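Local coordinates for NS6 protease (Murine norovirus 1, PDB 4ASH), which is a cysteine protease with a trypsin-like fold that probably cuts the viral polyprotein into its mature proteins, at residues A[40-45]-A[64-69]; A[27-32]-A[58-63]; A[73-78]-A[153-158]. The protein carries 1 engineered substitution. One frame throughout, in Å; residues are numbered along the deposited sequence.

Contact 1. Residues A[40-45]-A[64-69]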
ATOM      1  N   GLU A  40      -7.775  19.661  -1.256  1.00 28.36           N
ATOM      2  CA  GLU A  40      -6.523  20.105  -0.655  1.00 26.47           C
ATOM      3  C   GLU A  40      -6.063  19.077   0.387  1.00 28.26           C
ATOM      4  O   GLU A  40      -6.840  18.671   1.257  1.00 30.35           O
ATOM      5  CB  GLU A  40      -6.681  21.494  -0.029  1.00 26.30           C
ATOM      6  CG  GLU A  40      -5.483  21.936   0.784  1.00 35.86           C
ATOM      7  CD  GLU A  40      -5.670  23.316   1.392  1.00 48.28           C
ATOM      8  OE1 GLU A  40      -6.527  24.081   0.898  1.00 46.79           O
ATOM      9  OE2 GLU A  40      -4.958  23.631   2.368  1.00 50.27           O
ATOM     10  N   ILE A  41      -4.816  18.626   0.283  1.00 24.24           N
ATOM     11  CA  ILE A  41      -4.294  17.652   1.248  1.00 25.84           C
ATOM     12  C   ILE A  41      -2.927  18.056   1.785  1.00 22.31           C
ATOM     13  O   ILE A  41      -2.104  18.598   1.054  1.00 22.01           O
ATOM     14  CB  ILE A  41      -4.202  16.245   0.638  1.00 22.21           C
ATOM     15  CG1 ILE A  41      -3.377  16.285  -0.651  1.00 21.71           C
ATOM     16  CG2 ILE A  41      -5.599  15.671   0.374  1.00 22.73           C
ATOM     17  CD1 ILE A  41      -3.144  14.923  -1.275  1.00 26.08           C
ATOM     18  N   PHE A  42      -2.694  17.801   3.069  1.00 19.45           N
ATOM     19  CA  PHE A  42      -1.438  18.169   3.722  1.00 18.42           C
ATOM     20  C   PHE A  42      -1.072  19.630   3.494  1.00 20.96           C
ATOM     21  O   PHE A  42       0.108  19.976   3.385  1.00 24.20           O
ATOM     22  CB  PHE A  42      -0.300  17.260   3.255  1.00 18.40           C
ATOM     23  CG  PHE A  42      -0.645  15.806   3.276  1.00 18.82           C
ATOM     24  CD1 PHE A  42      -1.182  15.218   4.414  1.00 18.67           C
ATOM     25  CD2 PHE A  42      -0.449  15.023   2.150  1.00 17.29           C
ATOM     26  CE1 PHE A  42      -1.512  13.878   4.435  1.00 19.51           C
ATOM     27  CE2 PHE A  42      -0.774  13.675   2.157  1.00 19.07           C
ATOM     28  CZ  PHE A  42      -1.307  13.096   3.296  1.00 21.00           C
ATOM     29  N   GLY A  43      -2.093  20.477   3.404  1.00 23.14           N
ATOM     30  CA  GLY A  43      -1.894  21.908   3.266  1.00 22.97           C
ATOM     31  C   GLY A  43      -1.481  22.299   1.855  1.00 25.84           C
ATOM     32  O   GLY A  43      -1.024  23.419   1.623  1.00 30.52           O
ATOM     33  N   ARG A  44      -1.626  21.374   0.910  1.00 21.43           N
ATOM     34  CA  ARG A  44      -1.248  21.641  -0.475  1.00 21.96           C
ATOM     35  C   ARG A  44      -2.460  21.599  -1.405  1.00 29.20           C
ATOM     36  O   ARG A  44      -3.300  20.705  -1.309  1.00 30.29           O
ATOM     37  CB  ARG A  44      -0.188  20.635  -0.938  1.00 21.98           C
ATOM     38  CG  ARG A  44       1.039  20.579  -0.042  1.00 21.10           C
ATOM     39  CD  ARG A  44       1.968  21.794  -0.243  1.00 25.83           C
ATOM     40  NE  ARG A  44       3.128  21.707   0.638  1.00 27.45           N
ATOM     41  CZ  ARG A  44       4.269  21.096   0.316  1.00 21.07           C
ATOM     42  NH1 ARG A  44       4.418  20.528  -0.881  1.00 23.21           N
ATOM     43  NH2 ARG A  44       5.256  21.051   1.199  1.00 26.58           N
ATOM     44  N   LYS A  45      -2.550  22.565  -2.310  1.00 27.81           N
ATOM     45  CA  LYS A  45      -3.668  22.615  -3.244  1.00 28.63           C
ATOM     46  C   LYS A  45      -3.383  21.801  -4.499  1.00 29.07           C
ATOM     47  O   LYS A  45      -2.225  21.615  -4.871  1.00 29.65           O
ATOM     48  CB  LYS A  45      -3.976  24.062  -3.638  1.00 35.24           C
ATOM     49  CG  LYS A  45      -4.375  24.978  -2.490  1.00 46.93           C
ATOM     50  CD  LYS A  45      -4.579  26.397  -3.003  1.00 58.05           C
ATOM     51  CE  LYS A  45      -4.893  27.370  -1.883  1.00 65.53           C
ATOM     52  NZ  LYS A  45      -4.965  28.772  -2.388  1.00 67.70           N
ATOM     53  N   SER A  64       7.336  20.095  -4.116  1.00 20.96           N
ATOM     54  CA  SER A  64       8.100  20.458  -2.931  1.00 20.09           C
ATOM     55  C   SER A  64       7.852  19.421  -1.856  1.00 22.08           C
ATOM     56  O   SER A  64       6.713  19.023  -1.642  1.00 21.50           O
ATOM     57  CB  SER A  64       7.672  21.830  -2.407  1.00 29.47           C
ATOM     58  OG  SER A  64       7.945  22.835  -3.364  1.00 39.44           O
ATOM     59  N   ALA A  65       8.905  18.986  -1.174  1.00 21.19           N
ATOM     60  CA  ALA A  65       8.746  17.925  -0.176  1.00 21.08           C
ATOM     61  C   ALA A  65       7.736  18.324   0.894  1.00 16.48           C
ATOM     62  O   ALA A  65       7.737  19.469   1.379  1.00 21.88           O
ATOM     63  CB  ALA A  65      10.069  17.591   0.460  1.00 27.74           C
ATOM     64  N   VAL A  66       6.871  17.380   1.239  1.00 15.26           N
ATOM     65  CA  VAL A  66       5.958  17.570   2.379  1.00 15.20           C
ATOM     66  C   VAL A  66       6.584  17.044   3.676  1.00 19.63           C
ATOM     67  O   VAL A  66       6.404  17.633   4.751  1.00 23.72           O
ATOM     68  CB  VAL A  66       4.624  16.853   2.121  1.00 14.44           C
ATOM     69  CG1 VAL A  66       3.695  16.969   3.339  1.00 15.94           C
ATOM     70  CG2 VAL A  66       3.954  17.384   0.849  1.00 18.45           C
ATOM     71  N   ARG A  67       7.310  15.933   3.577  1.00 21.12           N
ATOM     72  CA  ARG A  67       7.995  15.347   4.728  1.00 22.95           C
ATOM     73  C   ARG A  67       9.505  15.261   4.472  1.00 27.88           C
ATOM     74  O   ARG A  67      10.027  14.188   4.185  1.00 26.28           O
ATOM     75  CB  ARG A  67       7.451  13.942   5.027  1.00 21.96           C
ATOM     76  CG  ARG A  67       5.995  13.891   5.527  1.00 21.85           C
ATOM     77  CD  ARG A  67       5.875  14.241   7.007  1.00 22.53           C
ATOM     78  NE  ARG A  67       6.756  13.432   7.847  1.00 21.07           N
ATOM     79  CZ  ARG A  67       6.430  12.257   8.392  1.00 19.58           C
ATOM     80  NH1 ARG A  67       5.228  11.708   8.199  1.00 17.85           N
ATOM     81  NH2 ARG A  67       7.323  11.619   9.133  1.00 20.58           N
ATOM     82  N   PRO A  68      10.214  16.386   4.607  1.00 39.52           N
ATOM     83  CA  PRO A  68      11.659  16.374   4.337  1.00 37.06           C
ATOM     84  C   PRO A  68      12.432  15.537   5.362  1.00 33.33           C
ATOM     85  O   PRO A  68      13.601  15.214   5.137  1.00 44.04           O
ATOM     86  CB  PRO A  68      12.044  17.851   4.449  1.00 45.45           C
ATOM     87  CG  PRO A  68      11.028  18.434   5.374  1.00 44.86           C
ATOM     88  CD  PRO A  68       9.744  17.698   5.078  1.00 44.14           C
ATOM     89  N   ASP A  69      11.774  15.171   6.457  1.00 31.05           N
ATOM     90  CA  ASP A  69      12.415  14.415   7.530  1.00 32.35           C
ATOM     91  C   ASP A  69      12.599  12.931   7.220  1.00 35.50           C
ATOM     92  O   ASP A  69      13.167  12.193   8.025  1.00 34.76           O
ATOM     93  CB  ASP A  69      11.648  14.576   8.853  1.00 29.25           C
ATOM     94  CG  ASP A  69      10.194  14.115   8.763  1.00 35.67           C
ATOM     95  OD1 ASP A  69       9.509  14.489   7.789  1.00 30.43           O
ATOM     96  OD2 ASP A  69       9.730  13.397   9.682  1.00 32.89           O
TER
HETATM   97  O   HOH W   1       4.188  20.825  -3.733  1.00 30.84           O

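Contact 2. Residues A[27-32]-A[58-63]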
ATOM      1  N   PHE A  27       3.572  10.007  -1.833  1.00 14.78           N
ATOM      2  CA  PHE A  27       2.601   9.447  -0.890  1.00 15.36           C
ATOM      3  C   PHE A  27       1.707   8.482  -1.649  1.00 14.96           C
ATOM      4  O   PHE A  27       1.119   8.849  -2.677  1.00 16.62           O
ATOM      5  CB  PHE A  27       1.782  10.588  -0.280  1.00 14.23           C
ATOM      6  CG  PHE A  27       0.807  10.146   0.782  1.00 17.22           C
ATOM      7  CD1 PHE A  27       1.246   9.852   2.064  1.00 15.84           C
ATOM      8  CD2 PHE A  27      -0.543  10.047   0.496  1.00 17.00           C
ATOM      9  CE1 PHE A  27       0.354   9.461   3.047  1.00 16.51           C
ATOM     10  CE2 PHE A  27      -1.448   9.650   1.482  1.00 17.79           C
ATOM     11  CZ  PHE A  27      -0.993   9.361   2.753  1.00 14.50           C
ATOM     12  N   ILE A  28       1.622   7.243  -1.165  1.00 14.24           N
ATOM     13  CA  ILE A  28       0.810   6.227  -1.824  1.00 11.90           C
ATOM     14  C   ILE A  28      -0.355   5.787  -0.931  1.00 15.19           C
ATOM     15  O   ILE A  28      -0.253   5.815   0.299  1.00 15.06           O
ATOM     16  CB  ILE A  28       1.643   4.997  -2.264  1.00 14.79           C
ATOM     17  CG1 ILE A  28       2.218   4.230  -1.056  1.00 13.91           C
ATOM     18  CG2 ILE A  28       2.724   5.434  -3.257  1.00 15.29           C
ATOM     19  CD1 ILE A  28       2.982   2.934  -1.467  1.00 14.07           C
ATOM     20  N   THR A  29      -1.457   5.385  -1.559  1.00 12.91           N
ATOM     21  CA  THR A  29      -2.644   4.976  -0.808  1.00 12.67           C
ATOM     22  C   THR A  29      -3.514   4.083  -1.698  1.00 15.25           C
ATOM     23  O   THR A  29      -3.200   3.846  -2.863  1.00 15.82           O
ATOM     24  CB  THR A  29      -3.456   6.212  -0.317  1.00 16.49           C
ATOM     25  OG1 THR A  29      -4.530   5.793   0.548  1.00 14.29           O
ATOM     26  CG2 THR A  29      -4.042   6.972  -1.487  1.00 18.44           C
ATOM     27  N   ALA A  30      -4.615   3.598  -1.138  1.00 14.96           N
ATOM     28  CA  ALA A  30      -5.616   2.869  -1.890  1.00 15.21           C
ATOM     29  C   ALA A  30      -6.569   3.878  -2.520  1.00 16.21           C
ATOM     30  O   ALA A  30      -7.117   4.734  -1.833  1.00 18.17           O
ATOM     31  CB  ALA A  30      -6.378   1.930  -0.964  1.00 16.73           C
ATOM     32  N   LYS A  31      -6.769   3.786  -3.826  1.00 16.18           N
ATOM     33  CA  LYS A  31      -7.685   4.688  -4.510  1.00 16.75           C
ATOM     34  C   LYS A  31      -9.046   4.805  -3.815  1.00 21.24           C
ATOM     35  O   LYS A  31      -9.587   5.909  -3.651  1.00 21.99           O
ATOM     36  CB  LYS A  31      -7.863   4.273  -5.978  1.00 20.39           C
ATOM     37  CG  LYS A  31      -8.670   5.285  -6.775  1.00 25.61           C
ATOM     38  CD  LYS A  31      -8.826   4.874  -8.225  1.00 33.16           C
ATOM     39  CE  LYS A  31      -9.569   5.947  -9.007  1.00 43.69           C
ATOM     40  NZ  LYS A  31      -9.416   5.764 -10.478  1.00 49.49           N
ATOM     41  N   HIS A  32      -9.587   3.672  -3.373  1.00 18.82           N
ATOM     42  CA  HIS A  32     -10.942   3.662  -2.831  1.00 19.53           C
ATOM     43  C   HIS A  32     -11.108   4.358  -1.481  1.00 20.46           C
ATOM     44  O   HIS A  32     -12.242   4.584  -1.059  1.00 23.24           O
ATOM     45  CB  HIS A  32     -11.537   2.247  -2.793  1.00 18.59           C
ATOM     46  CG  HIS A  32     -11.045   1.397  -1.667  1.00 18.52           C
ATOM     47  ND1 HIS A  32      -9.934   0.584  -1.768  1.00 16.93           N
ATOM     48  CD2 HIS A  32     -11.541   1.196  -0.422  1.00 16.17           C
ATOM     49  CE1 HIS A  32      -9.758  -0.064  -0.631  1.00 15.33           C
ATOM     50  NE2 HIS A  32     -10.725   0.285   0.203  1.00 18.89           N
ATOM     51  N   LEU A  58      -3.034   4.383  -5.752  1.00 15.31           N
ATOM     52  CA  LEU A  58      -3.001   5.815  -6.016  1.00 17.06           C
ATOM     53  C   LEU A  58      -1.701   6.440  -5.502  1.00 16.77           C
ATOM     54  O   LEU A  58      -1.293   6.192  -4.366  1.00 17.78           O
ATOM     55  CB  LEU A  58      -4.217   6.471  -5.353  1.00 21.11           C
ATOM     56  CG  LEU A  58      -4.538   7.912  -5.717  1.00 26.91           C
ATOM     57  CD1 LEU A  58      -4.862   8.017  -7.199  1.00 31.49           C
ATOM     58  CD2 LEU A  58      -5.711   8.389  -4.875  1.00 27.02           C
ATOM     59  N   LYS A  59      -1.045   7.243  -6.339  1.00 19.08           N
ATOM     60  CA  LYS A  59       0.209   7.876  -5.957  1.00 21.65           C
ATOM     61  C   LYS A  59       0.133   9.380  -6.156  1.00 18.40           C
ATOM     62  O   LYS A  59      -0.263   9.855  -7.221  1.00 23.43           O
ATOM     63  CB  LYS A  59       1.376   7.292  -6.766  1.00 22.79           C
ATOM     64  CG  LYS A  59       2.730   7.957  -6.507  1.00 26.66           C
ATOM     65  CD  LYS A  59       3.870   7.109  -7.047  1.00 34.13           C
ATOM     66  CE  LYS A  59       3.824   6.985  -8.568  1.00 38.53           C
ATOM     67  NZ  LYS A  59       4.021   8.298  -9.244  1.00 43.69           N
ATOM     68  N   TYR A  60       0.521  10.114  -5.121  1.00 16.89           N
ATOM     69  CA  TYR A  60       0.621  11.567  -5.173  1.00 16.87           C
ATOM     70  C   TYR A  60       2.078  11.955  -5.193  1.00 19.50           C
ATOM     71  O   TYR A  60       2.865  11.441  -4.396  1.00 17.97           O
ATOM     72  CB  TYR A  60       0.002  12.179  -3.916  1.00 19.44           C
ATOM     73  CG  TYR A  60      -1.472  11.947  -3.762  1.00 19.28           C
ATOM     74  CD1 TYR A  60      -1.951  10.746  -3.259  1.00 21.89           C
ATOM     75  CD2 TYR A  60      -2.382  12.940  -4.069  1.00 18.29           C
ATOM     76  CE1 TYR A  60      -3.313  10.530  -3.094  1.00 24.75           C
ATOM     77  CE2 TYR A  60      -3.747  12.734  -3.906  1.00 23.40           C
ATOM     78  CZ  TYR A  60      -4.201  11.526  -3.420  1.00 23.11           C
ATOM     79  OH  TYR A  60      -5.556  11.318  -3.234  1.00 23.24           O
ATOM     80  N   TYR A  61       2.440  12.854  -6.103  1.00 18.84           N
ATOM     81  CA  TYR A  61       3.787  13.398  -6.133  1.00 20.28           C
ATOM     82  C   TYR A  61       3.767  14.907  -5.888  1.00 19.85           C
ATOM     83  O   TYR A  61       3.099  15.656  -6.607  1.00 22.98           O
ATOM     84  CB  TYR A  61       4.484  13.081  -7.465  1.00 19.00           C
ATOM     85  CG  TYR A  61       5.783  13.853  -7.610  1.00 20.47           C
ATOM     86  CD1 TYR A  61       6.937  13.436  -6.957  1.00 19.29           C
ATOM     87  CD2 TYR A  61       5.833  15.032  -8.340  1.00 26.70           C
ATOM     88  CE1 TYR A  61       8.123  14.161  -7.052  1.00 22.61           C
ATOM     89  CE2 TYR A  61       7.014  15.762  -8.443  1.00 27.15           C
ATOM     90  CZ  TYR A  61       8.151  15.321  -7.799  1.00 25.44           C
ATOM     91  OH  TYR A  61       9.323  16.037  -7.911  1.00 25.86           O
ATOM     92  N   PHE A  62       4.510  15.341  -4.877  1.00 18.31           N
ATOM     93  CA  PHE A  62       4.565  16.746  -4.491  1.00 20.88           C
ATOM     94  C   PHE A  62       5.873  17.354  -4.974  1.00 22.55           C
ATOM     95  O   PHE A  62       6.948  16.870  -4.631  1.00 22.14           O
ATOM     96  CB  PHE A  62       4.449  16.880  -2.966  1.00 19.99           C
ATOM     97  CG  PHE A  62       3.136  16.396  -2.414  1.00 19.52           C
ATOM     98  CD1 PHE A  62       2.937  15.048  -2.156  1.00 20.21           C
ATOM     99  CD2 PHE A  62       2.100  17.290  -2.157  1.00 20.26           C
ATOM    100  CE1 PHE A  62       1.730  14.584  -1.650  1.00 17.70           C
ATOM    101  CE2 PHE A  62       0.894  16.836  -1.660  1.00 18.23           C
ATOM    102  CZ  PHE A  62       0.707  15.482  -1.412  1.00 19.52           C
ATOM    103  N   THR A  63       5.771  18.412  -5.772  1.00 24.69           N
ATOM    104  CA  THR A  63       6.949  19.104  -6.289  1.00 28.85           C
ATOM    105  C   THR A  63       7.900  19.523  -5.169  1.00 24.44           C
ATOM    106  O   THR A  63       9.125  19.366  -5.277  1.00 23.21           O
ATOM    107  CB  THR A  63       6.539  20.343  -7.094  1.00 35.52           C
ATOM    108  OG1 THR A  63       5.624  19.952  -8.127  1.00 42.14           O
ATOM    109  CG2 THR A  63       7.763  20.981  -7.728  1.00 37.70           C
TER

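Contact 3. Residues A[73-78]-A[153-158]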
ATOM      1  N   MET A  73      12.514   5.707   0.008  1.00 18.34           N
ATOM      2  CA  MET A  73      12.527   4.241  -0.005  1.00 18.54           C
ATOM      3  C   MET A  73      12.222   3.755  -1.398  1.00 18.52           C
ATOM      4  O   MET A  73      11.641   4.482  -2.208  1.00 24.51           O
ATOM      5  CB  MET A  73      11.424   3.693   0.903  1.00 22.76           C
ATOM      6  CG  MET A  73      11.788   3.590   2.349  1.00 29.47           C
ATOM      7  SD  MET A  73      10.320   3.074   3.263  1.00 27.43           S
ATOM      8  CE  MET A  73      10.000   1.445   2.613  1.00 21.61           C
ATOM      9  N   VAL A  74      12.631   2.524  -1.685  1.00 19.38           N
ATOM     10  CA  VAL A  74      12.311   1.881  -2.944  1.00 20.49           C
ATOM     11  C   VAL A  74      10.841   1.466  -2.966  1.00 18.46           C
ATOM     12  O   VAL A  74      10.351   0.856  -2.019  1.00 19.74           O
ATOM     13  CB  VAL A  74      13.168   0.623  -3.120  1.00 18.44           C
ATOM     14  CG1 VAL A  74      12.686  -0.200  -4.294  1.00 20.05           C
ATOM     15  CG2 VAL A  74      14.629   1.007  -3.308  1.00 23.98           C
ATOM     16  N   LEU A  75      10.146   1.819  -4.043  1.00 20.89           N
ATOM     17  CA  LEU A  75       8.814   1.279  -4.308  1.00 20.85           C
ATOM     18  C   LEU A  75       8.922   0.253  -5.434  1.00 22.47           C
ATOM     19  O   LEU A  75       9.327   0.585  -6.553  1.00 22.15           O
ATOM     20  CB  LEU A  75       7.852   2.401  -4.710  1.00 24.80           C
ATOM     21  CG  LEU A  75       6.474   2.001  -5.245  1.00 24.56           C
ATOM     22  CD1 LEU A  75       5.682   1.248  -4.190  1.00 23.62           C
ATOM     23  CD2 LEU A  75       5.715   3.231  -5.716  1.00 26.69           C
ATOM     24  N   GLU A  76       8.581  -0.995  -5.120  1.00 19.80           N
ATOM     25  CA  GLU A  76       8.551  -2.072  -6.109  1.00 19.62           C
ATOM     26  C   GLU A  76       7.132  -2.367  -6.567  1.00 21.02           C
ATOM     27  O   GLU A  76       6.176  -2.046  -5.880  1.00 21.89           O
ATOM     28  CB  GLU A  76       9.189  -3.332  -5.526  1.00 20.20           C
ATOM     29  CG  GLU A  76      10.719  -3.290  -5.574  1.00 29.78           C
ATOM     30  CD  GLU A  76      11.366  -4.578  -5.093  1.00 49.48           C
ATOM     31  OE1 GLU A  76      10.641  -5.482  -4.619  1.00 50.71           O
ATOM     32  OE2 GLU A  76      12.608  -4.686  -5.189  1.00 54.83           O
ATOM     33  N   ASN A  77       7.000  -2.970  -7.741  1.00 17.63           N
ATOM     34  CA  ASN A  77       5.716  -3.441  -8.221  1.00 19.47           C
ATOM     35  C   ASN A  77       5.493  -4.856  -7.705  1.00 19.00           C
ATOM     36  O   ASN A  77       5.714  -5.843  -8.433  1.00 22.17           O
ATOM     37  CB  ASN A  77       5.709  -3.453  -9.759  1.00 19.70           C
ATOM     38  CG  ASN A  77       4.342  -3.771 -10.325  1.00 25.67           C
ATOM     39  OD1 ASN A  77       3.318  -3.397  -9.756  1.00 25.03           O
ATOM     40  ND2 ASN A  77       4.319  -4.453 -11.462  1.00 30.13           N
ATOM     41  N   GLY A  78       5.058  -4.973  -6.452  1.00 20.33           N
ATOM     42  CA  GLY A  78       4.963  -6.275  -5.830  1.00 19.30           C
ATOM     43  C   GLY A  78       6.334  -6.877  -5.583  1.00 24.42           C
ATOM     44  O   GLY A  78       7.352  -6.184  -5.629  1.00 24.53           O
ATOM     45  N   TRP A 153      14.840  -2.061   3.592  1.00 41.59           N
ATOM     46  CA  TRP A 153      13.381  -2.183   3.564  1.00 36.66           C
ATOM     47  C   TRP A 153      12.755  -1.501   2.349  1.00 31.32           C
ATOM     48  O   TRP A 153      13.060  -0.348   2.042  1.00 33.91           O
ATOM     49  CB  TRP A 153      12.771  -1.652   4.861  1.00 41.75           C
ATOM     50  CG  TRP A 153      13.075  -2.527   6.035  1.00 50.56           C
ATOM     51  CD1 TRP A 153      14.185  -2.480   6.826  1.00 57.41           C
ATOM     52  CD2 TRP A 153      12.262  -3.594   6.542  1.00 48.67           C
ATOM     53  NE1 TRP A 153      14.112  -3.449   7.800  1.00 57.77           N
ATOM     54  CE2 TRP A 153      12.943  -4.144   7.648  1.00 53.70           C
ATOM     55  CE3 TRP A 153      11.027  -4.133   6.171  1.00 41.62           C
ATOM     56  CZ2 TRP A 153      12.426  -5.210   8.384  1.00 50.57           C
ATOM     57  CZ3 TRP A 153      10.517  -5.191   6.904  1.00 38.69           C
ATOM     58  CH2 TRP A 153      11.216  -5.719   7.998  1.00 45.71           C
ATOM     59  N   VAL A 154      11.890  -2.228   1.648  1.00 22.96           N
ATOM     60  CA  VAL A 154      11.276  -1.713   0.433  1.00 23.11           C
ATOM     61  C   VAL A 154       9.769  -1.866   0.559  1.00 22.46           C
ATOM     62  O   VAL A 154       9.292  -2.713   1.309  1.00 24.66           O
ATOM     63  CB  VAL A 154      11.788  -2.433  -0.833  1.00 29.54           C
ATOM     64  CG1 VAL A 154      13.304  -2.478  -0.830  1.00 26.21           C
ATOM     65  CG2 VAL A 154      11.235  -3.814  -0.908  1.00 27.88           C
ATOM     66  N   VAL A 155       9.021  -1.000  -0.112  1.00 21.58           N
ATOM     67  CA  VAL A 155       7.565  -1.084  -0.050  1.00 18.90           C
ATOM     68  C   VAL A 155       7.063  -1.664  -1.369  1.00 20.36           C
ATOM     69  O   VAL A 155       7.588  -1.346  -2.441  1.00 21.70           O
ATOM     70  CB  VAL A 155       6.900   0.267   0.350  1.00 25.07           C
ATOM     71  CG1 VAL A 155       7.329   1.412  -0.550  1.00 24.15           C
ATOM     72  CG2 VAL A 155       5.389   0.148   0.385  1.00 21.67           C
ATOM     73  N   ILE A 156       6.082  -2.557  -1.285  1.00 17.51           N
ATOM     74  CA  ILE A 156       5.646  -3.282  -2.478  1.00 16.49           C
ATOM     75  C   ILE A 156       4.214  -3.024  -2.917  1.00 16.02           C
ATOM     76  O   ILE A 156       3.806  -3.429  -4.016  1.00 15.51           O
ATOM     77  CB  ILE A 156       5.864  -4.795  -2.330  1.00 19.85           C
ATOM     78  CG1 ILE A 156       4.964  -5.368  -1.232  1.00 18.88           C
ATOM     79  CG2 ILE A 156       7.332  -5.089  -2.074  1.00 22.64           C
ATOM     80  CD1 ILE A 156       4.959  -6.898  -1.202  1.00 21.07           C
ATOM     81  N   GLY A 157       3.442  -2.351  -2.076  1.00 15.61           N
ATOM     82  CA  GLY A 157       2.050  -2.113  -2.391  1.00 15.87           C
ATOM     83  C   GLY A 157       1.298  -1.625  -1.170  1.00 15.30           C
ATOM     84  O   GLY A 157       1.893  -1.423  -0.108  1.00 15.07           O
ATOM     85  N   VAL A 158      -0.011  -1.444  -1.322  1.00 15.48           N
ATOM     86  CA  VAL A 158      -0.849  -1.009  -0.216  1.00 14.74           C
ATOM     87  C   VAL A 158      -2.024  -1.957   0.005  1.00 14.25           C
ATOM     88  O   VAL A 158      -2.558  -2.551  -0.935  1.00 17.23           O
ATOM     89  CB  VAL A 158      -1.374   0.435  -0.418  1.00 15.14           C
ATOM     90  CG1 VAL A 158      -0.211   1.442  -0.467  1.00 16.14           C
ATOM     91  CG2 VAL A 158      -2.226   0.562  -1.658  1.00 16.73           C
TER
HETATM   92  O   HOH W   2      14.398   1.148   0.256  1.00 27.05           O

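Contact 1. Residues A[40-45]-A[64-69]
Arg44 stretches its guanidinium from the 40-45 loop to the loop that follows strand 57-62 and binds two successive backbone carbonyls there. Its chain bends at chi2 (-75°), which places CD, and then runs straight through chi3 to NE. Its NH1 donates to Ser64 O over 2.8 Å in a nearly straight bond (171°), while NH2 reaches Ala65 O at 2.9 Å. Both oxygens lie close to the guanidinium plane, although each nitrogen stands above the plane of its carbonyl. Arginine suits the place because its fan of N-H groups can serve neighbouring acceptors at once. Val66 CG2 completes this close part, lying over one face of the guanidinium 3.6 Å from Arg44 NH1. The other branch, Val66 CG1, touches Phe42 CB lightly at 4.0 Å; the Phe42 ring meets Phe27 edge-to-face. The solvent side is looser: beside exposed Ser64, a water accepts a weak bond from Arg44 NH1 and a longer one, 3.3 Å, from Ser64 N. A type I' beta turn presents Arg44; Phe42 and Gly43 both take positive phi, an easy state for glycine. Arg44 N to Ile41 O (2.8 Å) and a return bond close it, as is typical of a tight two-residue beta-hairpin turn.

Contact 2. Residues A[27-32]-A[58-63]
Tyr60 N donates to Phe27 O over 2.8 Å, almost straight at 177°, and the same oxygen also takes a CA-H contact from Lys59. This bond belongs to an antiparallel ladder between strands 26-30 and 57-62, neighbours in the five-stranded N-terminal sheet of a trypsin-like protease. Phe27 N returns a bond to Tyr60 O at 3.0 Å. Two residues along, Thr29 and Leu58 form the next hydrogen-bonded pair, with Ile28 and Lys59 as the non-hydrogen-bonded pair between them.

Both faces of the ladder are covered. On one, Phe27, Leu58 and the Tyr60 ring are the large apolar groups that suit an interior, and Phe14 and Val51 pack against them. Phe27 and Tyr60 rise together from neighbouring strands, with Tyr60 CD1 at the edge of the phenylalanine ring, 4.1 Å from Phe27 CD2. Phe27 CB comes to the edge of another ring, 4.2 Å from Phe62 CE1. Phe14 of strand 11-14 meets both rings of the pair, that of Phe27 edge-to-face. On the other face, buried Ile28 packs on strand 152-162, and its CG2 touches Lys59 CG at 4.1 Å; the lysine lends its aliphatic part while its amino end turns off. Beyond the strand, His32 ND1 is hydrogen-bonded to Asp56 OD2, consistent with the histidine-acid pairing known from chymotrypsin-like proteases.

Threonine serves both polar and apolar needs. With OG1 anti to the backbone N (chi1 -173°), it bonds Trp18 O on the adjacent strand, while Thr29 CG2 rests 3.9 Å from Leu58 CB and, at the edge of the tyrosine ring, 4.0 Å from Tyr60 CE1.

Contact 3. Residues A[73-78]-A[153-158]
Leu75 and Val155 form a parallel beta bridge, the one parallel pairing between strands in sheets that are otherwise antiparallel. Val155 is bonded through both its backbone polar atoms: its N donates to Val74 O at 3.0 Å, and its O accepts from Glu76 N at 2.9 Å. The strand at 74-75 is short and weakly bonded, and the pairing soon changes at either end. Before it, a water bridges the two backbones, accepting from Val74 N and donating to Trp153 O at 2.7 Å. After it, the chain folds into an inverse gamma turn centred on Asn77. Gly78 N then serves two carbonyls, giving a bond of 3.1 Å to Ile156 O and a weak one to Glu76 O. Sharing this N-H helps to explain how Glu76 O and Ile156 O can lie close although both are acceptors. Gly78 has a positive phi (69°), readily adopted by glycine.

Apolar groups fill in around the backbone bonds. Met73 bends at chi3 (64°), which brings its methyl CE to 3.6 Å from Trp153 O and up against Val155 CB; a flexible thioether can follow such an uneven surface. Val74 and Val154 stand abreast, with Val74 CB 3.9 Å from Val154 CG1, whereas Leu75 CD1 meets Val155 CG1 at 4.0 Å on the other face. Compact beta-branched residues fit these strand positions well.

Glu76 directs its carboxylate past Val154 CG2 to the next strand, 144-149, where OE1 bonds Tyr147 OH and OE2 forms a salt bridge with Lys149. Strand 152-162 thus lies between 74-75 and 144-149 here, while its Val155 packs on Phe20 and Ile28 of the other sheet.

Contacts 1 and 2 interlock along the chain, their segments alternating in the order 27-32, 40-45, 58-63, 64-69; contact 3 opens only afterwards. The centres of contacts 1 and 2 lie about 12 Å apart, and Ile41 and Phe42 of the surface turn pack onto Tyr60, Phe62 and Phe27 of the five-stranded sheet. Contact 3 belongs to the second sheet, about 13 Å from contact 2 and about 21 Å from contact 1, centre to centre. The chain from 64 to 78 leads from the first sheet of this trypsin-like protease to the second, and contacts 2 and 3 meet where Ile28 and Thr29 pack on Val155 and Val158 of strand 152-162.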